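Local coordinates for 4-alpha-glucanotransferase (Corynebacterium glutamicum, PDB 5B68), which is an amylomaltase-family enzyme that joins an N-terminal beta-sandwich domain to a TIM-barrel domain, at residues 87-92 against 97-102; 133-138 against 159-164. All coordinates share one frame; numbering follows the deposited sequence. Where two conformers were deposited one is given.

Contact 1: residues 87-92 against 97-102; sequences FPVHVH and ADVHIE
Phe87 and Val99 point at one another from the two strands, and the ring meets the valine with its edge: CZ of Phe87 lies 4.1 Å from CG1 of Val99, which sits near the ring plane and not over a face. With CG of Phe87 between the backbone N and the carbonyl carbon (chi1 61°), the ring is carried toward 97-102 with CZ leading. The other methyl of Val99, CG2, serves a different partner, Val89. These two valines lie side by side, pointing opposite ways, with Val89 CG2 at 4.0 Å from Val99 CG2. Val99 thus divides its branches between two residues of 87-92 that lie on one face of that strand. No hydrogen bond joins the segments, and every cross-contact is between apolar groups, as expected where layers of a beta sandwich face each other. The backbone bonding agrees: Phe87, Val89 and Val91 pair with strand 126-134, whereas Asp98 bonds to Lys149 of strand 142-150. Toward the short connection between the segments the backbones converge, the CA atoms of Val91 and Ala97 being 6.5 Å apart. There the single methyl of Ala97 is met by two valines: CG1 of Val91 comes to 3.9 Å from Ala97 CB, and CG1 of Val89 to 4.2 Å from the same CB. Leu73 and Phe133 also touch Val89, while Val111 of strand 108-114 packs on Val99.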
loop_
_atom_site.group_PDB
_atom_site.type_symbol
_atom_site.label_atom_id
_atom_site.label_comp_id
_atom_site.label_asym_id
_atom_site.label_seq_id
_atom_site.Cartn_x
_atom_site.Cartn_y
_atom_site.Cartn_z
ATOM N N PHE A 87 -18.341 -23.049 -12.628
ATOM C CA PHE A 87 -18.624 -21.725 -13.256
ATOM C C PHE A 87 -19.623 -21.917 -14.454
ATOM O O PHE A 87 -19.708 -22.998 -15.049
ATOM C CB PHE A 87 -17.320 -21.032 -13.730
ATOM C CG PHE A 87 -16.560 -21.794 -14.766
ATOM C CD1 PHE A 87 -15.696 -22.838 -14.420
ATOM C CD2 PHE A 87 -16.753 -21.535 -16.095
ATOM C CE1 PHE A 87 -15.059 -23.579 -15.385
ATOM C CE2 PHE A 87 -16.096 -22.290 -17.065
ATOM C CZ PHE A 87 -15.235 -23.281 -16.725
ATOM N N PRO A 88 -20.349 -20.862 -14.801
ATOM C CA PRO A 88 -21.295 -20.808 -15.910
ATOM C C PRO A 88 -20.648 -20.409 -17.209
ATOM O O PRO A 88 -19.715 -19.629 -17.240
ATOM C CB PRO A 88 -22.341 -19.775 -15.453
ATOM C CG PRO A 88 -21.495 -18.831 -14.652
ATOM C CD PRO A 88 -20.446 -19.647 -13.973
ATOM N N VAL A 89 -21.107 -21.017 -18.285
ATOM C CA VAL A 89 -20.793 -20.621 -19.654
ATOM C C VAL A 89 -22.138 -20.335 -20.375
ATOM O O VAL A 89 -23.131 -21.042 -20.127
ATOM C CB VAL A 89 -20.056 -21.770 -20.329
ATOM C CG1 VAL A 89 -20.009 -21.653 -21.839
ATOM C CG2 VAL A 89 -18.619 -21.877 -19.808
ATOM N N HIS A 90 -22.186 -19.305 -21.217
ATOM C CA HIS A 90 -23.341 -18.979 -22.022
ATOM C C HIS A 90 -22.956 -19.073 -23.484
ATOM O O HIS A 90 -21.954 -18.482 -23.922
ATOM C CB HIS A 90 -23.854 -17.600 -21.696
ATOM C CG HIS A 90 -24.254 -17.458 -20.267
ATOM N ND1 HIS A 90 -25.383 -18.065 -19.759
ATOM C CD2 HIS A 90 -23.617 -16.922 -19.216
ATOM C CE1 HIS A 90 -25.477 -17.816 -18.467
ATOM N NE2 HIS A 90 -24.402 -17.152 -18.105
ATOM N N VAL A 91 -23.745 -19.840 -24.250
ATOM C CA VAL A 91 -23.565 -19.979 -25.715
ATOM C C VAL A 91 -24.934 -19.835 -26.423
ATOM O O VAL A 91 -25.993 -20.016 -25.793
ATOM C CB VAL A 91 -22.942 -21.327 -26.115
ATOM C CG1 VAL A 91 -21.520 -21.444 -25.654
ATOM C CG2 VAL A 91 -23.777 -22.503 -25.598
ATOM N N HIS A 92 -24.928 -19.527 -27.728
ATOM C CA HIS A 92 -26.192 -19.582 -28.500
ATOM C C HIS A 92 -26.778 -21.014 -28.352
ATOM O O HIS A 92 -26.067 -21.984 -28.466
ATOM C CB HIS A 92 -25.925 -19.326 -29.957
ATOM C CG HIS A 92 -25.471 -17.942 -30.264
ATOM N ND1 HIS A 92 -25.098 -17.028 -29.296
ATOM C CD2 HIS A 92 -25.263 -17.327 -31.450
ATOM C CE1 HIS A 92 -24.687 -15.909 -29.880
ATOM N NE2 HIS A 92 -24.779 -16.068 -31.183
ATOM N N ALA A 97 -20.333 -25.742 -26.637
ATOM C CA ALA A 97 -19.608 -25.108 -25.555
ATOM C C ALA A 97 -18.307 -25.882 -25.294
ATOM O O ALA A 97 -18.208 -26.711 -24.392
ATOM C CB ALA A 97 -20.480 -25.016 -24.346
ATOM N N ASP A 98 -17.325 -25.690 -26.165
ATOM C CA ASP A 98 -16.035 -26.360 -25.983
ATOM C C ASP A 98 -15.234 -25.419 -25.083
ATOM O O ASP A 98 -15.061 -24.254 -25.414
ATOM C CB ASP A 98 -15.297 -26.607 -27.288
ATOM C CG ASP A 98 -16.117 -27.410 -28.281
ATOM O OD1 ASP A 98 -16.963 -28.173 -27.814
ATOM O OD2 ASP A 98 -15.925 -27.236 -29.513
ATOM N N VAL A 99 -14.820 -25.949 -23.939
ATOM C CA VAL A 99 -14.081 -25.190 -22.891
ATOM C C VAL A 99 -12.813 -25.962 -22.550
ATOM O O VAL A 99 -12.829 -27.177 -22.440
ATOM C CB VAL A 99 -14.913 -24.969 -21.598
ATOM C CG1 VAL A 99 -14.114 -24.147 -20.553
ATOM C CG2 VAL A 99 -16.247 -24.300 -21.904
ATOM N N HIS A 100 -11.692 -25.255 -22.440
ATOM C CA HIS A 100 -10.487 -25.848 -21.877
ATOM C C HIS A 100 -9.686 -24.771 -21.114
ATOM O O HIS A 100 -10.050 -23.601 -21.153
ATOM C CB HIS A 100 -9.635 -26.522 -22.956
ATOM C CG HIS A 100 -8.923 -25.572 -23.841
ATOM N ND1 HIS A 100 -9.515 -24.947 -24.927
ATOM C CD2 HIS A 100 -7.638 -25.163 -23.830
ATOM C CE1 HIS A 100 -8.631 -24.147 -25.490
ATOM N NE2 HIS A 100 -7.490 -24.262 -24.847
ATOM N N ILE A 101 -8.663 -25.263 -20.410
ATOM C CA ILE A 101 -7.752 -24.446 -19.664
ATOM C C ILE A 101 -6.390 -24.413 -20.331
ATOM O O ILE A 101 -5.838 -25.465 -20.714
ATOM C CB ILE A 101 -7.637 -25.001 -18.222
ATOM C CG1 ILE A 101 -8.976 -24.943 -17.495
ATOM C CG2 ILE A 101 -6.501 -24.292 -17.456
ATOM C CD1 ILE A 101 -8.972 -25.779 -16.237
ATOM N N GLU A 102 -5.767 -23.229 -20.393
ATOM C CA GLU A 102 -4.362 -23.106 -20.748
ATOM C C GLU A 102 -3.685 -22.568 -19.504
ATOM O O GLU A 102 -3.995 -21.503 -19.049
ATOM C CB GLU A 102 -4.169 -22.174 -21.960
ATOM C CG GLU A 102 -2.661 -21.939 -22.157
ATOM C CD GLU A 102 -2.179 -21.621 -23.564
ATOM O OE1 GLU A 102 -1.252 -20.776 -23.650
ATOM O OE2 GLU A 102 -2.661 -22.267 -24.559
#

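Contact 2: residues 133-138 against 159-164; sequences FKIPGD and LIITPA
Ile135 and Leu159 mark the nearest backbone approach, yet their CA atoms are still 9.5 Å apart and no hydrogen bond crosses, so side chains alone bridge the two segments. Ile135, just beyond the end of strand 126-134, is the one residue of 133-138 that makes the contact, and it uses two branches. Its chi1 of 68° sets CG1 between the backbone N and the carbonyl carbon, and a chi2 of 174° extends CD1 away from the main chain. That methyl reaches toward Ile161 and meets it tip to tip, CD1 of Ile135 standing 4.0 Å from CD1 of Ile161. The same Ile135 CD1 is 4.1 Å from CD1 of Leu159, so one terminal methyl touches two residues of strand 153-162. Leu159 lies differently: its side chain and that of Ile135 run alongside, pointing opposite ways, and a second methyl pair meets there, Ile135 CG2 and Leu159 CD2, at 4.2 Å. A chi1 of 176°, with CG anti to the backbone N, carries CG of Leu159 toward Ile135. Its two delta methyls then touch different parts of the isoleucine, one the end of the chain and one the branch. All three residues are buried; further apolar neighbours are Leu139, which touches both Leu159 and Ile161, and Ala79 and Phe87, which pack on Ile135. The backbone bonds go elsewhere: Ile135 to Leu85, just ahead of strand 86-92, Leu159 to His144 of strand 142-150, and Ile160 to Val77 of strand 76-80. Aliphatic contact across well-separated backbones, each hydrogen-bonded to other neighbours, is typical of the interior of a beta sandwich, here that of the MalQ N-terminal domain.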
loop_
_atom_site.group_PDB
_atom_site.type_symbol
_atom_site.label_atom_id
_atom_site.label_comp_id
_atom_site.label_asym_id
_atom_site.label_seq_id
_atom_site.Cartn_x
_atom_site.Cartn_y
_atom_site.Cartn_z
ATOM N N PHE A 133 -19.471 -25.837 -15.870
ATOM C CA PHE A 133 -18.247 -26.646 -15.939
ATOM C C PHE A 133 -17.479 -26.505 -14.621
ATOM O O PHE A 133 -17.640 -25.526 -13.884
ATOM C CB PHE A 133 -17.345 -26.277 -17.105
ATOM C CG PHE A 133 -17.972 -26.521 -18.445
ATOM C CD1 PHE A 133 -18.798 -25.555 -18.990
ATOM C CD2 PHE A 133 -17.791 -27.700 -19.127
ATOM C CE1 PHE A 133 -19.426 -25.756 -20.199
ATOM C CE2 PHE A 133 -18.397 -27.911 -20.362
ATOM C CZ PHE A 133 -19.204 -26.933 -20.916
ATOM N N LYS A 134 -16.669 -27.511 -14.352
ATOM C CA LYS A 134 -15.957 -27.683 -13.115
ATOM C C LYS A 134 -14.492 -27.758 -13.415
ATOM O O LYS A 134 -14.018 -28.543 -14.260
ATOM C CB LYS A 134 -16.414 -29.005 -12.482
ATOM C CG LYS A 134 -16.057 -29.181 -11.051
ATOM C CD LYS A 134 -16.772 -30.398 -10.437
ATOM C CE LYS A 134 -16.543 -31.685 -11.210
ATOM N NZ LYS A 134 -17.286 -32.850 -10.605
ATOM N N ILE A 135 -13.710 -26.930 -12.745
ATOM C CA ILE A 135 -12.286 -27.042 -12.857
ATOM C C ILE A 135 -11.724 -28.234 -12.030
ATOM O O ILE A 135 -12.319 -28.579 -11.020
ATOM C CB ILE A 135 -11.529 -25.739 -12.499
ATOM C CG1 ILE A 135 -11.655 -25.399 -11.010
ATOM C CG2 ILE A 135 -12.070 -24.570 -13.303
ATOM C CD1 ILE A 135 -10.780 -24.184 -10.641
ATOM N N PRO A 136 -10.586 -28.765 -12.452
ATOM C CA PRO A 136 -9.873 -29.802 -11.715
ATOM C C PRO A 136 -9.366 -29.241 -10.406
ATOM O O PRO A 136 -9.092 -28.071 -10.332
ATOM C CB PRO A 136 -8.680 -30.126 -12.605
ATOM C CG PRO A 136 -8.958 -29.522 -13.916
ATOM C CD PRO A 136 -9.898 -28.393 -13.688
ATOM N N GLY A 137 -9.258 -30.095 -9.401
ATOM C CA GLY A 137 -8.851 -29.705 -8.077
ATOM C C GLY A 137 -7.358 -29.676 -7.858
ATOM O O GLY A 137 -6.916 -29.414 -6.766
ATOM N N ASP A 138 -6.601 -29.986 -8.894
ATOM C CA ASP A 138 -5.151 -30.086 -8.808
ATOM C C ASP A 138 -4.370 -29.121 -9.696
ATOM O O ASP A 138 -3.283 -29.433 -10.119
ATOM C CB ASP A 138 -4.681 -31.519 -9.047
ATOM C CG ASP A 138 -4.897 -31.975 -10.463
ATOM O OD1 ASP A 138 -5.605 -31.299 -11.209
ATOM O OD2 ASP A 138 -4.353 -33.024 -10.824
ATOM N N LEU A 159 -8.188 -17.438 -15.210
ATOM C CA LEU A 159 -8.426 -18.469 -14.217
ATOM C C LEU A 159 -7.235 -18.442 -13.277
ATOM O O LEU A 159 -6.103 -18.818 -13.675
ATOM C CB LEU A 159 -8.525 -19.868 -14.855
ATOM C CG LEU A 159 -8.685 -21.054 -13.878
ATOM C CD1 LEU A 159 -9.886 -20.947 -12.963
ATOM C CD2 LEU A 159 -8.742 -22.402 -14.581
ATOM N N ILE A 160 -7.460 -17.953 -12.061
ATOM C CA ILE A 160 -6.393 -17.585 -11.185
ATOM C C ILE A 160 -6.504 -18.451 -9.945
ATOM O O ILE A 160 -7.523 -18.428 -9.276
ATOM C CB ILE A 160 -6.531 -16.109 -10.830
ATOM C CG1 ILE A 160 -6.492 -15.246 -12.130
ATOM C CG2 ILE A 160 -5.398 -15.701 -9.914
ATOM C CD1 ILE A 160 -7.274 -13.995 -11.995
ATOM N N ILE A 161 -5.467 -19.178 -9.653
ATOM C CA ILE A 161 -5.479 -20.156 -8.584
ATOM C C ILE A 161 -4.553 -19.669 -7.425
ATOM O O ILE A 161 -3.359 -19.345 -7.622
ATOM C CB ILE A 161 -4.995 -21.500 -9.129
ATOM C CG1 ILE A 161 -5.872 -21.978 -10.327
ATOM C CG2 ILE A 161 -4.976 -22.526 -8.032
ATOM C CD1 ILE A 161 -7.358 -22.159 -9.992
ATOM N N THR A 162 -5.132 -19.577 -6.241
ATOM C CA THR A 162 -4.524 -18.828 -5.165
ATOM C C THR A 162 -4.249 -19.759 -3.985
ATOM O O THR A 162 -4.870 -20.813 -3.846
ATOM C CB THR A 162 -5.404 -17.685 -4.740
ATOM O OG1 THR A 162 -6.554 -18.174 -4.062
ATOM C CG2 THR A 162 -5.801 -16.754 -5.901
ATOM N N PRO A 163 -3.213 -19.439 -3.197
ATOM C CA PRO A 163 -2.873 -20.370 -2.100
ATOM C C PRO A 163 -3.790 -20.280 -0.895
ATOM O O PRO A 163 -4.240 -19.191 -0.505
ATOM C CB PRO A 163 -1.426 -19.988 -1.760
ATOM C CG PRO A 163 -1.402 -18.526 -2.048
ATOM C CD PRO A 163 -2.219 -18.351 -3.301
ATOM N N ALA A 164 -4.032 -21.424 -0.258
ATOM C CA ALA A 164 -4.807 -21.435 0.956
ATOM C C ALA A 164 -4.168 -20.573 2.111
ATOM O O ALA A 164 -4.875 -19.907 2.814
ATOM C CB ALA A 164 -5.049 -22.890 1.408
#

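Overall arrangement
Both contacts are apolar and lack hydrogen bonds between their segments, but they differ in burial. The touching residues of contact 2 are all buried, whereas three of the five in contact 1 are partly exposed. From the chain's centre to the contact centres it is about 27 Å for contact 2 and about 36 Å for contact 1; the two contact centres are about 15 Å apart. Strands 86-92 and 126-134 are antiparallel neighbours, joined by a probable hydrogen bond from Phe87 N to Phe133 O at 2.9 Å. Side chains link the two contacts as well: CD1 of Ile101 packs on Pro136 and Leu159. Valines, an alanine and a ring edge meet in contact 1, whereas contact 2 uses only longer aliphatic chains across backbones whose closest approach is wider.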